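Long-range contact in sensor protein, Kinase (Polaromonas sp. JS666, PDB 3GRC), which probably takes part in two-component signalling, its CheY-like receiver domain accepting a phosphoryl group on an aspartate from a histidine kinase: residues P5-D17 against R49-P61. Sequence-based numbering, arbitrary orientation.
Sequences PRPRILICEDDPD and RPYAAMTVDLNLP
Leu10 N donates to Ala53 O at 2.9 Å and Leu10 O takes Thr55 N, parallel pairing that puts strand 8-12 beside strand 53-56 at the centre of the CheY-like receiver fold. This middle is tightly packed. Ile9 CG2 meets Thr55 CG2 (3.8 Å) on the face covered by helix 16-28, while Leu10, Cys12 and Met54, a selenomethionine, turn to helix 39-48. Leu10 CB sits squarely over the Tyr51 ring, 3.8 Å from its centroid and 10° off the normal. A water donates to Cys12 O and lies 2.6 Å from Thr55 OG1.

The N-terminal end is looser and faces solvent. There Arg8 runs CG and CD past Tyr51 CE1, and the bend at chi3 (-77°) then turns its guanidinium flat onto that of Arg49, centres 3.5 Å apart; Asp34, in a salt bridge to Arg8 NH1, probably eases the like charges. A leucine in place of Arg8 would probably leave Asp34 without this cationic mate and the Arg49 guanidinium without its stacking partner.

At the C-terminal end, Glu13, Asp14 and Asp57 gather as the acidic cluster that, as in other receiver domains, probably holds magnesium, with Asp57 the probable phosphorylation site. Lys110 pairs with Glu13 OE1. Asp57 OD1 closes an Asx turn, taking Asn59 N at 3.1 Å from above the carboxylate plane.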
loop_
_atom_site.group_PDB
_atom_site.type_symbol
_atom_site.label_atom_id
_atom_site.label_comp_id
_atom_site.label_asym_id
_atom_site.label_seq_id
_atom_site.Cartn_x
_atom_site.Cartn_y
_atom_site.Cartn_z
ATOM N N PRO A 5 6.111 13.369 -8.707
ATOM C CA PRO A 5 6.643 13.488 -10.080
ATOM C C PRO A 5 5.994 12.572 -11.136
ATOM O O PRO A 5 5.197 13.063 -11.951
ATOM C CB PRO A 5 8.142 13.264 -9.976
ATOM C CG PRO A 5 8.418 13.890 -8.598
ATOM C CD PRO A 5 7.218 13.431 -7.730
ATOM N N ARG A 6 6.313 11.271 -11.144
ATOM C CA ARG A 6 5.714 10.391 -12.154
ATOM C C ARG A 6 4.995 9.099 -11.719
ATOM O O ARG A 6 3.775 9.023 -11.814
ATOM C CB ARG A 6 6.726 10.063 -13.256
ATOM C CG ARG A 6 6.036 9.791 -14.580
ATOM C CD ARG A 6 5.199 11.010 -14.953
ATOM N NE ARG A 6 4.088 10.697 -15.843
ATOM C CZ ARG A 6 4.223 10.194 -17.064
ATOM N NH1 ARG A 6 5.431 9.943 -17.555
ATOM N NH2 ARG A 6 3.144 9.944 -17.795
ATOM N N PRO A 7 5.725 8.059 -11.269
ATOM C CA PRO A 7 4.971 6.858 -10.868
ATOM C C PRO A 7 3.967 7.246 -9.773
ATOM O O PRO A 7 4.334 7.921 -8.822
ATOM C CB PRO A 7 6.056 5.918 -10.333
ATOM C CG PRO A 7 7.314 6.412 -10.969
ATOM C CD PRO A 7 7.156 7.907 -10.971
ATOM N N ARG A 8 2.713 6.825 -9.891
ATOM C CA ARG A 8 1.727 7.206 -8.882
ATOM C C ARG A 8 1.381 6.106 -7.877
ATOM O O ARG A 8 1.134 4.959 -8.248
ATOM C CB ARG A 8 0.461 7.730 -9.565
ATOM C CG ARG A 8 -0.583 8.300 -8.597
ATOM C CD ARG A 8 -1.785 8.944 -9.321
ATOM N NE ARG A 8 -1.421 10.251 -9.846
ATOM C CZ ARG A 8 -1.920 11.407 -9.431
ATOM N NH1 ARG A 8 -2.829 11.454 -8.477
ATOM N NH2 ARG A 8 -1.482 12.528 -9.969
ATOM N N ILE A 9 1.362 6.468 -6.598
ATOM C CA ILE A 9 1.063 5.519 -5.524
ATOM C C ILE A 9 -0.313 5.763 -4.911
ATOM O O ILE A 9 -0.698 6.905 -4.693
ATOM C CB ILE A 9 2.092 5.639 -4.381
ATOM C CG1 ILE A 9 3.513 5.496 -4.928
ATOM C CG2 ILE A 9 1.808 4.601 -3.304
ATOM C CD1 ILE A 9 3.775 4.201 -5.631
ATOM N N LEU A 10 -1.063 4.702 -4.641
ATOM C CA LEU A 10 -2.359 4.868 -3.998
ATOM C C LEU A 10 -2.190 4.576 -2.504
ATOM O O LEU A 10 -1.891 3.451 -2.110
ATOM C CB LEU A 10 -3.403 3.924 -4.592
ATOM C CG LEU A 10 -4.769 3.917 -3.889
ATOM C CD1 LEU A 10 -5.471 5.263 -4.038
ATOM C CD2 LEU A 10 -5.630 2.817 -4.494
ATOM N N ILE A 11 -2.364 5.607 -1.691
ATOM C CA ILE A 11 -2.245 5.510 -0.245
ATOM C C ILE A 11 -3.588 5.206 0.412
ATOM O O ILE A 11 -4.504 6.023 0.353
ATOM C CB ILE A 11 -1.747 6.839 0.360
ATOM C CG1 ILE A 11 -0.421 7.241 -0.271
ATOM C CG2 ILE A 11 -1.644 6.716 1.876
ATOM C CD1 ILE A 11 0.023 8.625 0.127
ATOM N N CYS A 12 -3.705 4.045 1.039
ATOM C CA CYS A 12 -4.934 3.681 1.729
ATOM C C CYS A 12 -4.575 3.702 3.202
ATOM O O CYS A 12 -3.911 2.781 3.709
ATOM C CB CYS A 12 -5.401 2.288 1.311
ATOM S SG CYS A 12 -6.876 1.674 2.143
ATOM N N GLU A 13 -5.011 4.759 3.883
ATOM C CA GLU A 13 -4.697 4.944 5.292
ATOM C C GLU A 13 -5.859 5.571 6.046
ATOM O O GLU A 13 -6.437 6.567 5.618
ATOM C CB GLU A 13 -3.439 5.822 5.410
ATOM C CG GLU A 13 -3.136 6.412 6.797
ATOM C CD GLU A 13 -2.820 5.372 7.856
ATOM O OE1 GLU A 13 -1.857 4.608 7.682
ATOM O OE2 GLU A 13 -3.535 5.325 8.867
ATOM N N ASP A 14 -6.196 4.963 7.167
ATOM C CA ASP A 14 -7.280 5.437 8.004
ATOM C C ASP A 14 -6.974 6.751 8.738
ATOM O O ASP A 14 -7.863 7.577 8.935
ATOM C CB ASP A 14 -7.645 4.360 9.029
ATOM C CG ASP A 14 -8.745 4.804 9.972
ATOM O OD1 ASP A 14 -9.877 5.026 9.511
ATOM O OD2 ASP A 14 -8.475 4.946 11.180
ATOM N N ASP A 15 -5.722 6.944 9.139
ATOM C CA ASP A 15 -5.320 8.141 9.882
ATOM C C ASP A 15 -4.939 9.309 8.954
ATOM O O ASP A 15 -3.964 9.236 8.204
ATOM C CB ASP A 15 -4.144 7.783 10.803
ATOM C CG ASP A 15 -3.817 8.879 11.824
ATOM O OD1 ASP A 15 -3.747 10.068 11.449
ATOM O OD2 ASP A 15 -3.611 8.537 13.010
ATOM N N PRO A 16 -5.703 10.408 9.007
ATOM C CA PRO A 16 -5.473 11.607 8.186
ATOM C C PRO A 16 -4.025 12.114 8.249
ATOM O O PRO A 16 -3.423 12.428 7.218
ATOM C CB PRO A 16 -6.470 12.620 8.762
ATOM C CG PRO A 16 -7.572 11.764 9.250
ATOM C CD PRO A 16 -6.846 10.613 9.910
ATOM N N ASP A 17 -3.487 12.214 9.463
ATOM C CA ASP A 17 -2.107 12.660 9.656
ATOM C C ASP A 17 -1.126 11.761 8.918
ATOM O O ASP A 17 -0.263 12.251 8.202
ATOM C CB ASP A 17 -1.726 12.683 11.141
ATOM C CG ASP A 17 -2.373 13.832 11.896
ATOM O OD1 ASP A 17 -2.671 14.875 11.269
ATOM O OD2 ASP A 17 -2.566 13.700 13.117
ATOM N N ARG A 49 -7.632 4.692 -12.376
ATOM C CA ARG A 49 -6.411 5.094 -13.062
ATOM C C ARG A 49 -5.226 4.185 -12.772
ATOM O O ARG A 49 -5.284 3.338 -11.888
ATOM C CB ARG A 49 -6.054 6.554 -12.736
ATOM C CG ARG A 49 -5.658 6.851 -11.304
ATOM C CD ARG A 49 -5.434 8.357 -11.096
ATOM N NE ARG A 49 -4.331 8.882 -11.903
ATOM C CZ ARG A 49 -3.998 10.174 -11.997
ATOM N NH1 ARG A 49 -4.678 11.107 -11.337
ATOM N NH2 ARG A 49 -2.976 10.534 -12.760
ATOM N N PRO A 50 -4.140 4.337 -13.544
ATOM C CA PRO A 50 -2.929 3.530 -13.378
ATOM C C PRO A 50 -2.134 3.907 -12.130
ATOM O O PRO A 50 -1.878 5.091 -11.885
ATOM C CB PRO A 50 -2.142 3.817 -14.662
ATOM C CG PRO A 50 -3.214 4.178 -15.657
ATOM C CD PRO A 50 -4.097 5.067 -14.823
ATOM N N TYR A 51 -1.762 2.896 -11.349
ATOM C CA TYR A 51 -0.973 3.077 -10.132
ATOM C C TYR A 51 0.218 2.125 -10.160
ATOM O O TYR A 51 0.066 0.962 -10.509
ATOM C CB TYR A 51 -1.816 2.788 -8.886
ATOM C CG TYR A 51 -2.788 3.886 -8.534
ATOM C CD1 TYR A 51 -2.337 5.126 -8.081
ATOM C CD2 TYR A 51 -4.159 3.706 -8.710
ATOM C CE1 TYR A 51 -3.224 6.153 -7.822
ATOM C CE2 TYR A 51 -5.058 4.731 -8.454
ATOM C CZ TYR A 51 -4.588 5.954 -8.014
ATOM O OH TYR A 51 -5.481 6.972 -7.799
ATOM N N ALA A 52 1.398 2.624 -9.806
ATOM C CA ALA A 52 2.601 1.797 -9.779
ATOM C C ALA A 52 2.557 0.890 -8.545
ATOM O O ALA A 52 3.118 -0.210 -8.553
ATOM C CB ALA A 52 3.838 2.668 -9.731
ATOM N N ALA A 53 1.893 1.352 -7.488
ATOM C CA ALA A 53 1.801 0.573 -6.271
ATOM C C ALA A 53 0.809 1.173 -5.283
ATOM O O ALA A 53 0.308 2.271 -5.470
ATOM C CB ALA A 53 3.174 0.469 -5.623
HETATM N N MSE A 54 0.523 0.421 -4.233
HETATM C CA MSE A 54 -0.381 0.836 -3.163
HETATM C C MSE A 54 0.279 0.590 -1.816
HETATM O O MSE A 54 1.039 -0.372 -1.653
HETATM C CB MSE A 54 -1.701 0.033 -3.202
HETATM C CG MSE A 54 -2.646 0.269 -2.012
HETATM SE SE MSE A 54 -4.397 -0.637 -2.259
HETATM C CE MSE A 54 -5.255 0.067 -0.609
ATOM N N THR A 55 0.014 1.468 -0.858
ATOM C CA THR A 55 0.509 1.272 0.496
ATOM C C THR A 55 -0.769 0.949 1.252
ATOM O O THR A 55 -1.804 1.595 1.040
ATOM C CB THR A 55 1.173 2.538 1.092
ATOM O OG1 THR A 55 0.197 3.570 1.276
ATOM C CG2 THR A 55 2.265 3.034 0.168
ATOM N N VAL A 56 -0.707 -0.053 2.124
ATOM C CA VAL A 56 -1.884 -0.463 2.870
ATOM C C VAL A 56 -1.764 -0.488 4.383
ATOM O O VAL A 56 -0.860 -1.092 4.951
ATOM C CB VAL A 56 -2.347 -1.857 2.425
ATOM C CG1 VAL A 56 -3.570 -2.294 3.234
ATOM C CG2 VAL A 56 -2.652 -1.836 0.947
ATOM N N ASP A 57 -2.713 0.174 5.023
ATOM C CA ASP A 57 -2.795 0.219 6.470
ATOM C C ASP A 57 -3.576 -1.035 6.851
ATOM O O ASP A 57 -4.646 -1.294 6.304
ATOM C CB ASP A 57 -3.569 1.469 6.892
ATOM C CG ASP A 57 -3.788 1.553 8.391
ATOM O OD1 ASP A 57 -3.190 0.742 9.142
ATOM O OD2 ASP A 57 -4.558 2.454 8.816
ATOM N N LEU A 58 -3.048 -1.819 7.777
ATOM C CA LEU A 58 -3.723 -3.032 8.194
ATOM C C LEU A 58 -4.983 -2.767 9.016
ATOM O O LEU A 58 -5.951 -3.520 8.938
ATOM C CB LEU A 58 -2.760 -3.901 8.988
ATOM C CG LEU A 58 -2.369 -5.238 8.362
ATOM C CD1 LEU A 58 -1.968 -5.057 6.906
ATOM C CD2 LEU A 58 -1.234 -5.840 9.171
ATOM N N ASN A 59 -4.979 -1.681 9.782
ATOM C CA ASN A 59 -6.120 -1.340 10.634
ATOM C C ASN A 59 -7.123 -0.367 10.018
ATOM O O ASN A 59 -7.179 0.798 10.403
ATOM C CB ASN A 59 -5.608 -0.768 11.954
ATOM C CG ASN A 59 -4.691 -1.730 12.682
ATOM O OD1 ASN A 59 -5.115 -2.805 13.111
ATOM N ND2 ASN A 59 -3.423 -1.356 12.817
ATOM N N LEU A 60 -7.920 -0.847 9.071
ATOM C CA LEU A 60 -8.920 -0.005 8.420
ATOM C C LEU A 60 -10.297 -0.191 9.060
ATOM O O LEU A 60 -10.593 -1.245 9.621
ATOM C CB LEU A 60 -9.002 -0.344 6.936
ATOM C CG LEU A 60 -7.681 -0.275 6.181
ATOM C CD1 LEU A 60 -7.865 -0.854 4.794
ATOM C CD2 LEU A 60 -7.195 1.168 6.129
ATOM N N PRO A 61 -11.163 0.833 8.965
ATOM C CA PRO A 61 -12.518 0.785 9.536
ATOM C C PRO A 61 -13.393 -0.342 8.974
ATOM O O PRO A 61 -13.648 -1.326 9.668
ATOM C CB PRO A 61 -13.075 2.176 9.224
ATOM C CG PRO A 61 -12.372 2.542 7.937
ATOM C CD PRO A 61 -10.954 2.079 8.201
HETATM O O HOH W 1 -1.138 3.443 3.497
#